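Local coordinates for filamentation induced by cAMP protein Fic (Desulfovibrio alaskensis, PDB 4RGL) that is of unknown function but belongs to the mostly helical Fic/DOC family and carries a C-terminal domain of the helix-turn-helix clan, at residues P11-P16 with Q234-P239; D156-L161 with C173-E178; A23-I28 with A247-V252; W101-E106 with T198-N203. All blocks are in the same frame, centred on the assembly; numbering follows the deposited sequence.

Interaction 1 (P11-P16 with Q234-P239); sequences PYTITP and QADATP
Pro11 and Thr238 bury the most surface here, and Thr13 brings a hydroxyl-to-hydroxyl bond across. Pro11 lays its ring on the backbone of 235-237: CB sits 3.6 Å from Ala235 O, while CG is 3.8 Å from Ala237 N. Two residues on, Thr13 swings its hydroxyl across, and Thr13 OG1 donates to Thr238 OG1 at 2.6 Å, the two side chains crossing at about a right angle. Thr238 is turned so that OG1 lies anti to its own carbonyl carbon, beside its backbone N (chi1 -57°). The same rotation sends the methyl branch the other way, where Thr238 CG2 meets Thr15 CG2 at 3.8 Å. Asp236 stands next to Thr238. Its OD1 accepts from Thr238 N at 3.2 Å (N-H...O angle 161°), the donor standing above the carboxylate plane, in a capping bond ahead of helix 238-257; Thr238 OG1 lies 2.8 Å from that same OD1. One residue earlier, Ala235, with positive phi, is the C' residue of the Schellman motif that closes helix 221-234. The N-terminal segment therefore runs past a helix-to-helix corner, with Thr15 at the N-cap position of helix 16-32. Helix 168-182 touches both segments, Glu178 meeting Pro11, and Ile174 and Tyr177 meeting Ala237. The chemistry implies a surface join with a small polar centre: if the Thr238 proton goes to Asp236, a carboxylate already committed to the start of a helix, the Thr238 oxygen would probably be the better acceptor for Thr13.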
loop_
_atom_site.group_PDB
_atom_site.type_symbol
_atom_site.label_atom_id
_atom_site.label_comp_id
_atom_site.label_asym_id
_atom_site.label_seq_id
_atom_site.Cartn_x
_atom_site.Cartn_y
_atom_site.Cartn_z
ATOM N N PRO A 11 17.010 22.887 1.942
ATOM C CA PRO A 11 17.719 23.155 0.665
ATOM C C PRO A 11 16.914 22.703 -0.562
ATOM O O PRO A 11 17.329 21.787 -1.281
ATOM C CB PRO A 11 19.012 22.344 0.805
ATOM C CG PRO A 11 18.676 21.258 1.765
ATOM C CD PRO A 11 17.710 21.858 2.744
ATOM N N TYR A 12 15.803 23.390 -0.841
ATOM C CA TYR A 12 14.963 23.059 -1.975
ATOM C C TYR A 12 15.373 23.873 -3.199
ATOM O O TYR A 12 15.184 25.095 -3.222
ATOM C CB TYR A 12 13.478 23.293 -1.639
ATOM N N THR A 13 16.010 23.209 -4.190
ATOM C CA THR A 13 16.385 23.841 -5.469
ATOM C C THR A 13 15.873 22.975 -6.631
ATOM O O THR A 13 16.266 21.812 -6.755
ATOM C CB THR A 13 17.910 24.066 -5.551
ATOM O OG1 THR A 13 18.577 22.826 -5.321
ATOM C CG2 THR A 13 18.404 25.122 -4.557
ATOM N N ILE A 14 14.946 23.527 -7.445
ATOM C CA ILE A 14 14.289 22.785 -8.533
ATOM C C ILE A 14 15.306 22.470 -9.669
ATOM O O ILE A 14 16.377 23.072 -9.725
ATOM C CB ILE A 14 13.042 23.575 -9.082
ATOM C CG1 ILE A 14 12.039 23.932 -7.938
ATOM C CG2 ILE A 14 12.338 22.796 -10.196
ATOM C CD1 ILE A 14 12.435 25.184 -7.063
ATOM N N THR A 15 14.977 21.485 -10.520
ATOM C CA THR A 15 15.829 21.055 -11.631
ATOM C C THR A 15 14.935 20.578 -12.814
ATOM O O THR A 15 13.816 20.113 -12.585
ATOM C CB THR A 15 16.814 19.939 -11.150
ATOM O OG1 THR A 15 17.545 19.435 -12.262
ATOM C CG2 THR A 15 16.112 18.810 -10.463
ATOM N N PRO A 16 15.415 20.677 -14.092
ATOM C CA PRO A 16 14.572 20.235 -15.224
ATOM C C PRO A 16 14.095 18.778 -15.077
ATOM O O PRO A 16 13.061 18.420 -15.628
ATOM C CB PRO A 16 15.500 20.392 -16.445
ATOM C CG PRO A 16 16.879 20.606 -15.877
ATOM C CD PRO A 16 16.690 21.252 -14.562
ATOM N N GLN A 234 26.402 16.527 0.638
ATOM C CA GLN A 234 26.463 17.716 -0.208
ATOM C C GLN A 234 25.471 18.804 0.292
ATOM O O GLN A 234 25.436 19.909 -0.263
ATOM C CB GLN A 234 26.163 17.340 -1.678
ATOM C CG GLN A 234 26.684 18.362 -2.708
ATOM C CD GLN A 234 28.205 18.397 -2.791
ATOM O OE1 GLN A 234 28.909 17.483 -2.328
ATOM N NE2 GLN A 234 28.737 19.421 -3.447
ATOM N N ALA A 235 24.700 18.494 1.386
ATOM C CA ALA A 235 23.721 19.424 1.991
ATOM C C ALA A 235 22.690 19.927 0.938
ATOM O O ALA A 235 22.385 21.125 0.886
ATOM C CB ALA A 235 24.444 20.608 2.631
ATOM N N ASP A 236 22.153 19.002 0.114
ATOM C CA ASP A 236 21.200 19.350 -0.941
ATOM C C ASP A 236 20.140 18.250 -1.097
ATOM O O ASP A 236 20.484 17.101 -1.367
ATOM C CB ASP A 236 21.941 19.578 -2.274
ATOM C CG ASP A 236 21.046 20.009 -3.421
ATOM O OD1 ASP A 236 19.920 20.498 -3.148
ATOM O OD2 ASP A 236 21.497 19.931 -4.584
ATOM N N ALA A 237 18.850 18.613 -0.960
ATOM C CA ALA A 237 17.746 17.646 -1.059
ATOM C C ALA A 237 17.462 17.253 -2.522
ATOM O O ALA A 237 16.881 16.195 -2.770
ATOM C CB ALA A 237 16.494 18.225 -0.431
ATOM N N THR A 238 17.866 18.116 -3.484
ATOM C CA THR A 238 17.584 17.945 -4.920
ATOM C C THR A 238 17.772 16.440 -5.396
ATOM O O THR A 238 16.837 15.873 -5.965
ATOM C CB THR A 238 18.466 18.896 -5.750
ATOM O OG1 THR A 238 18.231 20.237 -5.318
ATOM C CG2 THR A 238 18.211 18.777 -7.248
ATOM N N PRO A 239 18.967 15.797 -5.190
ATOM C CA PRO A 239 19.149 14.424 -5.711
ATOM C C PRO A 239 18.180 13.420 -5.069
ATOM O O PRO A 239 17.739 12.477 -5.737
ATOM C CB PRO A 239 20.604 14.099 -5.354
ATOM C CG PRO A 239 20.960 15.062 -4.268
ATOM C CD PRO A 239 20.203 16.301 -4.563
#

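Interaction 2 (D156-L161 with C173-E178); sequences DLLDWL and CIFHYE
Phe175 is the bump that fills the hollow here, its ring entering between Leu157, Leu158 and Leu161 on the opposing helix. Leu157 lies across one face: CD2 stands 4.1 Å from the ring centroid and 26° off the normal, a CH-pi contact displaced toward the rim. Leu158 reaches the edge instead, with its CD2 near the ring plane and 3.9 Å from Phe175 CE2. Leu161 CD2 completes the hollow from an oblique direction, 3.8 Å from Phe175 CD2. In Phe175 CG is anti to the backbone N (chi1 -175°), on the side of the carbonyl carbon, and the ring continues from there toward the leucines. These side chains knit the helical hairpin of helices 150-163 and 168-182, whose segment axes run almost exactly antiparallel (179°) and 11.0 Å apart. The second arm leads into the HPFADGNGR Fic signature, which spans the loop and the first residues of helix 189-202. The Leu157 methyls also meet the stem of Glu178, with Leu157 CD1 3.6 Å from Glu178 CB. Trp160 forms a second bump: the far corner of its indole, CH2, comes within 3.5 Å of Ile174 CG2, and the two side chains cross at about a right angle. Helix 189-202 also borders Phe175, through Ile200 and the ring of Trp196, while Ile174 touches Val241 of helix 238-257.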
loop_
_atom_site.group_PDB
_atom_site.type_symbol
_atom_site.label_atom_id
_atom_site.label_comp_id
_atom_site.label_asym_id
_atom_site.label_seq_id
_atom_site.Cartn_x
_atom_site.Cartn_y
_atom_site.Cartn_z
ATOM N N ASP A 156 9.916 23.980 13.323
ATOM C CA ASP A 156 10.214 24.703 12.087
ATOM C C ASP A 156 9.785 23.896 10.872
ATOM O O ASP A 156 9.116 24.427 9.985
ATOM C CB ASP A 156 11.720 25.029 11.998
ATOM C CG ASP A 156 12.208 26.031 13.029
ATOM O OD1 ASP A 156 11.367 26.812 13.549
ATOM O OD2 ASP A 156 13.436 26.105 13.247
ATOM N N LEU A 157 10.139 22.594 10.845
ATOM C CA LEU A 157 9.813 21.712 9.729
ATOM C C LEU A 157 8.286 21.619 9.515
ATOM O O LEU A 157 7.824 21.697 8.376
ATOM C CB LEU A 157 10.408 20.306 9.969
ATOM C CG LEU A 157 10.194 19.287 8.846
ATOM C CD1 LEU A 157 10.739 19.805 7.516
ATOM C CD2 LEU A 157 10.816 17.956 9.196
ATOM N N LEU A 158 7.514 21.467 10.609
ATOM C CA LEU A 158 6.052 21.355 10.520
ATOM C C LEU A 158 5.424 22.697 10.164
ATOM O O LEU A 158 4.411 22.731 9.460
ATOM C CB LEU A 158 5.463 20.824 11.834
ATOM C CG LEU A 158 5.836 19.382 12.192
ATOM C CD1 LEU A 158 5.565 19.100 13.638
ATOM C CD2 LEU A 158 5.114 18.379 11.289
ATOM N N ASP A 159 6.032 23.814 10.627
ATOM C CA ASP A 159 5.552 25.150 10.269
ATOM C C ASP A 159 5.790 25.406 8.794
ATOM O O ASP A 159 4.913 25.941 8.111
ATOM C CB ASP A 159 6.238 26.233 11.120
ATOM C CG ASP A 159 5.787 27.647 10.783
ATOM O OD1 ASP A 159 4.556 27.892 10.764
ATOM O OD2 ASP A 159 6.664 28.515 10.574
ATOM N N TRP A 160 6.970 24.982 8.284
ATOM C CA TRP A 160 7.307 25.106 6.873
ATOM C C TRP A 160 6.314 24.345 6.015
ATOM O O TRP A 160 5.826 24.879 5.027
ATOM C CB TRP A 160 8.736 24.598 6.607
ATOM C CG TRP A 160 9.051 24.455 5.148
ATOM C CD1 TRP A 160 9.437 25.444 4.293
ATOM C CD2 TRP A 160 8.893 23.274 4.351
ATOM N NE1 TRP A 160 9.530 24.952 3.011
ATOM C CE2 TRP A 160 9.212 23.621 3.020
ATOM C CE3 TRP A 160 8.527 21.947 4.636
ATOM C CZ2 TRP A 160 9.184 22.688 1.978
ATOM C CZ3 TRP A 160 8.478 21.033 3.598
ATOM C CH2 TRP A 160 8.788 21.409 2.286
ATOM N N LEU A 161 6.010 23.093 6.399
ATOM C CA LEU A 161 5.106 22.222 5.649
ATOM C C LEU A 161 3.690 22.833 5.549
ATOM O O LEU A 161 3.031 22.690 4.518
ATOM C CB LEU A 161 5.043 20.833 6.320
ATOM C CG LEU A 161 4.281 19.743 5.554
ATOM C CD1 LEU A 161 4.984 19.398 4.244
ATOM C CD2 LEU A 161 4.126 18.499 6.402
ATOM N N CYS A 173 8.746 14.925 -0.410
ATOM C CA CYS A 173 10.142 14.516 -0.542
ATOM C C CYS A 173 11.029 15.355 0.376
ATOM O O CYS A 173 11.915 14.808 1.040
ATOM C CB CYS A 173 10.599 14.614 -1.994
ATOM S SG CYS A 173 9.726 13.504 -3.121
ATOM N N ILE A 174 10.804 16.692 0.401
ATOM C CA ILE A 174 11.592 17.601 1.242
ATOM C C ILE A 174 11.411 17.234 2.727
ATOM O O ILE A 174 12.401 17.149 3.466
ATOM C CB ILE A 174 11.207 19.085 0.977
ATOM C CG1 ILE A 174 11.377 19.470 -0.528
ATOM C CG2 ILE A 174 11.999 20.023 1.884
ATOM C CD1 ILE A 174 12.855 19.507 -1.048
ATOM N N PHE A 175 10.149 16.991 3.157
ATOM C CA PHE A 175 9.859 16.619 4.543
ATOM C C PHE A 175 10.560 15.307 4.909
ATOM O O PHE A 175 11.200 15.228 5.955
ATOM C CB PHE A 175 8.347 16.497 4.772
ATOM C CG PHE A 175 7.968 16.235 6.214
ATOM C CD1 PHE A 175 7.959 14.942 6.725
ATOM C CD2 PHE A 175 7.636 17.282 7.064
ATOM C CE1 PHE A 175 7.650 14.707 8.064
ATOM C CE2 PHE A 175 7.308 17.041 8.400
ATOM C CZ PHE A 175 7.315 15.756 8.891
ATOM N N HIS A 176 10.443 14.281 4.034
ATOM C CA HIS A 176 11.085 12.971 4.233
ATOM C C HIS A 176 12.582 13.146 4.466
ATOM O O HIS A 176 13.132 12.565 5.393
ATOM C CB HIS A 176 10.837 12.066 2.997
ATOM C CG HIS A 176 11.079 10.599 3.238
ATOM N ND1 HIS A 176 10.203 9.639 2.763
ATOM C CD2 HIS A 176 12.082 9.980 3.904
ATOM C CE1 HIS A 176 10.714 8.475 3.126
ATOM N NE2 HIS A 176 11.833 8.630 3.832
ATOM N N TYR A 177 13.227 13.986 3.645
ATOM C CA TYR A 177 14.661 14.246 3.714
ATOM C C TYR A 177 15.030 14.944 5.018
ATOM O O TYR A 177 15.998 14.550 5.673
ATOM C CB TYR A 177 15.097 15.094 2.514
ATOM C CG TYR A 177 16.524 15.585 2.587
ATOM C CD1 TYR A 177 17.588 14.748 2.266
ATOM C CD2 TYR A 177 16.806 16.924 2.847
ATOM C CE1 TYR A 177 18.901 15.213 2.262
ATOM C CE2 TYR A 177 18.112 17.411 2.807
ATOM C CZ TYR A 177 19.158 16.550 2.523
ATOM O OH TYR A 177 20.451 17.020 2.521
ATOM N N GLU A 178 14.270 15.970 5.400
ATOM C CA GLU A 178 14.529 16.704 6.632
ATOM C C GLU A 178 14.251 15.834 7.860
ATOM O O GLU A 178 15.075 15.784 8.775
ATOM C CB GLU A 178 13.688 17.980 6.683
ATOM C CG GLU A 178 14.131 19.037 5.685
ATOM C CD GLU A 178 15.554 19.526 5.880
ATOM O OE1 GLU A 178 15.942 19.779 7.043
ATOM O OE2 GLU A 178 16.276 19.665 4.869
#

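Interaction 3 (A23-I28 with A247-V252); sequences AEIGEI and ALRDAV
Glu24 and Arg249 open the polar side of this pairing. Glu24, extended beyond CG, lays its carboxylate across the aliphatic part of the arginine, with Glu24 OE1 3.2 Å from Arg249 CD. The charged ends are less intimate: Glu24 OE1 to Arg249 NH1 is a long salt bridge of 3.8 Å, and the carboxylate and guanidinium planes are 50° apart. The stronger partner of Glu24 is Arg253, one turn further along. Arg249 bends at chi3 (64°) and spends its grip within its own helix, approaching Asp250 side-on. Both nitrogens go to one oxygen, Arg249 NE at 3.0 Å from Asp250 OD1 and NH2 at 2.8 Å; NH2 meets the syn lone pair of OD1, while NE comes from above the carboxylate plane. Asp250 is also bridged to Arg220 and Arg253, which gives a network of acids and arginines along this flank; the carboxylates probably offset the crowding of positive charge. In the fold, this network borders the packing of the N-terminal helix 16-32 on helix 238-257, whose short segments run roughly side by side, 24° apart and 9.6 Å between axes. The remaining contacts are apolar. Ile25 crosses Arg249 at about a right angle, CG1 lying 3.8 Å from Arg249 CB, and its CD1 reaches on toward Leu248 CB. A turn later Ile28 sets its CG2 branch 3.7 Å from Val252 CG1, with the same methyl also close to Val252 O. Leu248 also touches Gln197 and Leu201 of helix 189-202.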
loop_
_atom_site.group_PDB
_atom_site.type_symbol
_atom_site.label_atom_id
_atom_site.label_comp_id
_atom_site.label_asym_id
_atom_site.label_seq_id
_atom_site.Cartn_x
_atom_site.Cartn_y
_atom_site.Cartn_z
ATOM N N ALA A 23 5.456 16.466 -14.174
ATOM C CA ALA A 23 4.610 16.416 -15.357
ATOM C C ALA A 23 4.143 14.998 -15.638
ATOM O O ALA A 23 2.963 14.786 -15.931
ATOM C CB ALA A 23 5.360 16.964 -16.558
ATOM N N GLU A 24 5.060 14.014 -15.546
ATOM C CA GLU A 24 4.712 12.633 -15.846
ATOM C C GLU A 24 3.794 12.055 -14.749
ATOM O O GLU A 24 2.737 11.504 -15.070
ATOM C CB GLU A 24 5.973 11.768 -16.020
ATOM C CG GLU A 24 5.675 10.384 -16.605
ATOM C CD GLU A 24 6.892 9.514 -16.872
ATOM O OE1 GLU A 24 8.022 10.059 -16.906
ATOM O OE2 GLU A 24 6.713 8.286 -17.053
ATOM N N ILE A 25 4.162 12.251 -13.444
ATOM C CA ILE A 25 3.332 11.787 -12.318
ATOM C C ILE A 25 1.928 12.383 -12.438
ATOM O O ILE A 25 0.944 11.644 -12.434
ATOM C CB ILE A 25 3.982 12.136 -10.943
ATOM C CG1 ILE A 25 5.330 11.383 -10.756
ATOM C CG2 ILE A 25 3.014 11.826 -9.792
ATOM C CD1 ILE A 25 6.149 11.841 -9.545
ATOM N N GLY A 26 1.859 13.705 -12.639
ATOM C CA GLY A 26 0.600 14.413 -12.837
ATOM C C GLY A 26 -0.256 13.794 -13.921
ATOM O O GLY A 26 -1.415 13.454 -13.678
ATOM N N GLU A 27 0.344 13.549 -15.105
ATOM C CA GLU A 27 -0.365 12.936 -16.225
ATOM C C GLU A 27 -0.813 11.502 -15.881
ATOM O O GLU A 27 -1.959 11.142 -16.147
ATOM C CB GLU A 27 0.510 12.931 -17.484
ATOM C CG GLU A 27 -0.213 12.410 -18.717
ATOM C CD GLU A 27 0.627 12.334 -19.977
ATOM O OE1 GLU A 27 1.756 12.878 -19.979
ATOM O OE2 GLU A 27 0.136 11.764 -20.979
ATOM N N ILE A 28 0.096 10.685 -15.282
ATOM C CA ILE A 28 -0.225 9.293 -14.928
ATOM C C ILE A 28 -1.431 9.260 -13.960
ATOM O O ILE A 28 -2.325 8.432 -14.131
ATOM C CB ILE A 28 1.011 8.555 -14.323
ATOM C CG1 ILE A 28 2.242 8.591 -15.290
ATOM C CG2 ILE A 28 0.656 7.118 -13.919
ATOM C CD1 ILE A 28 2.022 7.916 -16.711
ATOM N N ALA A 247 10.979 7.104 -8.023
ATOM C CA ALA A 247 10.368 5.910 -7.438
ATOM C C ALA A 247 8.838 6.002 -7.470
ATOM O O ALA A 247 8.170 5.035 -7.857
ATOM C CB ALA A 247 10.853 5.722 -6.007
ATOM N N LEU A 248 8.281 7.193 -7.108
ATOM C CA LEU A 248 6.831 7.433 -7.105
ATOM C C LEU A 248 6.254 7.292 -8.495
ATOM O O LEU A 248 5.211 6.658 -8.663
ATOM C CB LEU A 248 6.521 8.824 -6.545
ATOM C CG LEU A 248 6.613 8.947 -5.030
ATOM C CD1 LEU A 248 6.816 10.379 -4.612
ATOM C CD2 LEU A 248 5.389 8.353 -4.362
ATOM N N ARG A 249 6.958 7.842 -9.516
ATOM C CA ARG A 249 6.557 7.708 -10.919
ATOM C C ARG A 249 6.514 6.244 -11.321
ATOM O O ARG A 249 5.521 5.790 -11.882
ATOM C CB ARG A 249 7.523 8.478 -11.828
ATOM C CG ARG A 249 7.265 8.254 -13.317
ATOM C CD ARG A 249 8.508 8.499 -14.132
ATOM N NE ARG A 249 9.569 7.546 -13.810
ATOM C CZ ARG A 249 10.778 7.574 -14.360
ATOM N NH1 ARG A 249 11.081 8.496 -15.266
ATOM N NH2 ARG A 249 11.695 6.682 -14.007
ATOM N N ASP A 250 7.588 5.495 -11.016
ATOM C CA ASP A 250 7.675 4.073 -11.337
ATOM C C ASP A 250 6.585 3.285 -10.609
ATOM O O ASP A 250 6.058 2.313 -11.155
ATOM C CB ASP A 250 9.062 3.527 -10.969
ATOM C CG ASP A 250 10.201 4.276 -11.638
ATOM O OD1 ASP A 250 10.006 4.766 -12.773
ATOM O OD2 ASP A 250 11.275 4.390 -11.020
ATOM N N ALA A 251 6.221 3.727 -9.390
ATOM C CA ALA A 251 5.184 3.076 -8.610
ATOM C C ALA A 251 3.810 3.344 -9.205
ATOM O O ALA A 251 3.080 2.402 -9.503
ATOM C CB ALA A 251 5.233 3.552 -7.163
ATOM N N VAL A 252 3.475 4.624 -9.446
ATOM C CA VAL A 252 2.173 4.974 -10.008
ATOM C C VAL A 252 2.072 4.444 -11.474
ATOM O O VAL A 252 0.975 4.196 -11.961
ATOM C CB VAL A 252 1.900 6.502 -9.920
ATOM C CG1 VAL A 252 2.777 7.281 -10.895
ATOM C CG2 VAL A 252 0.425 6.809 -10.151
#

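Interaction 4 (W101-E106 with T198-N203); sequences WDASVE and TLILRN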
loop_
_atom_site.group_PDB
_atom_site.type_symbol
_atom_site.label_atom_id
_atom_site.label_comp_id
_atom_site.label_asym_id
_atom_site.label_seq_id
_atom_site.Cartn_x
_atom_site.Cartn_y
_atom_site.Cartn_z
ATOM N N TRP A 101 -5.379 12.504 10.632
ATOM C CA TRP A 101 -4.201 13.347 10.798
ATOM C C TRP A 101 -3.995 14.366 9.667
ATOM O O TRP A 101 -4.199 14.065 8.485
ATOM C CB TRP A 101 -2.944 12.495 10.924
ATOM C CG TRP A 101 -3.041 11.438 11.975
ATOM C CD1 TRP A 101 -3.537 11.579 13.238
ATOM C CD2 TRP A 101 -2.514 10.112 11.900
ATOM N NE1 TRP A 101 -3.451 10.389 13.912
ATOM C CE2 TRP A 101 -2.802 9.476 13.125
ATOM C CE3 TRP A 101 -1.827 9.393 10.908
ATOM C CZ2 TRP A 101 -2.447 8.149 13.380
ATOM C CZ3 TRP A 101 -1.491 8.073 11.156
ATOM C CH2 TRP A 101 -1.789 7.467 12.383
ATOM N N ASP A 102 -3.500 15.552 10.055
ATOM C CA ASP A 102 -2.995 16.583 9.175
ATOM C C ASP A 102 -1.469 16.621 9.320
ATOM O O ASP A 102 -0.964 16.715 10.443
ATOM C CB ASP A 102 -3.646 17.949 9.526
ATOM C CG ASP A 102 -3.256 19.100 8.609
ATOM O OD1 ASP A 102 -2.044 19.244 8.317
ATOM O OD2 ASP A 102 -4.131 19.943 8.314
ATOM N N ALA A 103 -0.741 16.424 8.211
ATOM C CA ALA A 103 0.718 16.232 8.229
ATOM C C ALA A 103 1.482 17.392 8.945
ATOM O O ALA A 103 2.620 17.196 9.376
ATOM C CB ALA A 103 1.233 16.081 6.819
ATOM N N SER A 104 0.866 18.569 9.064
ATOM C CA SER A 104 1.539 19.723 9.665
ATOM C C SER A 104 1.277 19.818 11.193
ATOM O O SER A 104 1.898 20.647 11.869
ATOM C CB SER A 104 1.095 21.011 8.982
ATOM O OG SER A 104 -0.307 21.194 9.086
ATOM N N VAL A 105 0.375 18.964 11.733
ATOM C CA VAL A 105 0.027 19.007 13.162
ATOM C C VAL A 105 0.999 18.131 13.968
ATOM O O VAL A 105 1.033 16.907 13.785
ATOM C CB VAL A 105 -1.447 18.581 13.411
ATOM C CG1 VAL A 105 -1.778 18.599 14.905
ATOM C CG2 VAL A 105 -2.410 19.469 12.634
ATOM N N GLU A 106 1.751 18.759 14.910
ATOM C CA GLU A 106 2.733 18.056 15.747
ATOM C C GLU A 106 2.060 16.956 16.574
ATOM O O GLU A 106 2.596 15.852 16.680
ATOM C CB GLU A 106 3.463 19.046 16.670
ATOM C CG GLU A 106 4.711 18.465 17.318
ATOM C CD GLU A 106 5.527 19.462 18.119
ATOM O OE1 GLU A 106 4.920 20.283 18.844
ATOM O OE2 GLU A 106 6.777 19.382 18.068
ATOM N N THR A 198 3.480 9.426 2.804
ATOM C CA THR A 198 2.182 8.936 2.333
ATOM C C THR A 198 1.053 9.881 2.798
ATOM O O THR A 198 0.095 10.109 2.054
ATOM C CB THR A 198 1.942 7.494 2.832
ATOM O OG1 THR A 198 3.054 6.675 2.466
ATOM C CG2 THR A 198 0.661 6.896 2.283
ATOM N N LEU A 199 1.185 10.458 4.015
ATOM C CA LEU A 199 0.161 11.353 4.554
ATOM C C LEU A 199 0.132 12.658 3.781
ATOM O O LEU A 199 -0.940 13.093 3.368
ATOM C CB LEU A 199 0.391 11.620 6.057
ATOM C CG LEU A 199 -0.725 12.422 6.769
ATOM C CD1 LEU A 199 -2.080 11.709 6.666
ATOM C CD2 LEU A 199 -0.382 12.659 8.189
ATOM N N ILE A 200 1.318 13.252 3.518
ATOM C CA ILE A 200 1.417 14.494 2.740
ATOM C C ILE A 200 0.816 14.281 1.318
ATOM O O ILE A 200 0.120 15.164 0.809
ATOM C CB ILE A 200 2.892 14.992 2.672
ATOM C CG1 ILE A 200 3.433 15.292 4.088
ATOM C CG2 ILE A 200 3.017 16.228 1.764
ATOM C CD1 ILE A 200 4.925 15.536 4.156
ATOM N N LEU A 201 1.012 13.069 0.731
ATOM C CA LEU A 201 0.480 12.761 -0.600
ATOM C C LEU A 201 -1.039 12.506 -0.560
ATOM O O LEU A 201 -1.748 12.945 -1.465
ATOM C CB LEU A 201 1.196 11.554 -1.226
ATOM C CG LEU A 201 2.680 11.763 -1.597
ATOM C CD1 LEU A 201 3.242 10.539 -2.271
ATOM C CD2 LEU A 201 2.864 12.982 -2.499
ATOM N N ARG A 202 -1.548 11.806 0.491
ATOM C CA ARG A 202 -2.987 11.527 0.548
ATOM C C ARG A 202 -3.781 12.780 0.987
ATOM O O ARG A 202 -4.966 12.890 0.668
ATOM C CB ARG A 202 -3.310 10.334 1.457
ATOM C CG ARG A 202 -3.135 10.587 2.925
ATOM C CD ARG A 202 -4.013 9.649 3.726
ATOM N NE ARG A 202 -5.418 10.065 3.695
ATOM C CZ ARG A 202 -6.434 9.262 3.989
ATOM N NH1 ARG A 202 -6.222 7.972 4.230
ATOM N NH2 ARG A 202 -7.677 9.721 3.965
ATOM N N ASN A 203 -3.105 13.760 1.640
ATOM C CA ASN A 203 -3.744 15.045 1.970
ATOM C C ASN A 203 -3.981 15.851 0.693
ATOM O O ASN A 203 -4.837 16.734 0.667
ATOM C CB ASN A 203 -2.893 15.845 2.973
ATOM C CG ASN A 203 -2.935 15.300 4.403
ATOM O OD1 ASN A 203 -3.614 14.303 4.707
ATOM N ND2 ASN A 203 -2.237 15.974 5.317
#
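Trp101 starts the contact with Leu199. Its CB rests 3.8 Å from Leu199 CD2, a methyl that also lies at the edge of the indole, near the ring plane, while the other methyl, Leu199 CD1, sits 3.7 Å from Trp101 O. Leu199 CG is anti to its backbone N (chi1 -173°), and from there the two methyls reach Trp101 and Ala103. The indole itself packs on helix 106-117, against Ala111, Ala112 and Leu115. Next comes Asp102, which points its CB away from the helix and spends its carboxylate inside its own segment. OD1 takes Ser104 N at 3.1 Å and an N-H...O angle of 167°, on the anti lone pair, and also accepts from Ser104 OG at 2.7 Å, this donor standing above the carboxylate plane. The fold-back presents Ala103 to the helix. Its CB drops between two side chains, 3.6 Å from Ile200 CG1 and 4.0 Å from Leu199 CD2. Asn203 comes up beside the Ala103 backbone as well, though the orientation of its amide is doubtful. Ala103 O, turned elsewhere, accepts a hydrogen bond from Trp196 NE1. Val105, which closes the turn, sits at the N-cap position of helix 106-117. The geometry is that of an Asx turn overlapping a type I beta turn from Asp102 to Val105, a compact lead-in to a helix, with its alanine packed on helix 189-202 within the Fic/DOC region.

In the fold
Interaction 4 is buried, interactions 2 and 3 partly so, and interaction 1 lies at the surface. The chemistry follows: interactions 2 and 4 join their segments by apolar packing, interaction 3 adds a long salt bridge beside a network that lies mostly outside the pairing, and interaction 1 combines proline packing with a hydroxyl bond next to a helix cap. Helix 238-257 serves interaction 1 at its start and interaction 3 further along, the two centres about 19 Å apart. Interactions 2 and 4, about 11 Å between centres, touch directly where Phe175 CB meets Ile200 CD1 at 3.6 Å. Interactions 1 and 3 both tie N-terminal segments to 234-252, enclosing the other two along the chain.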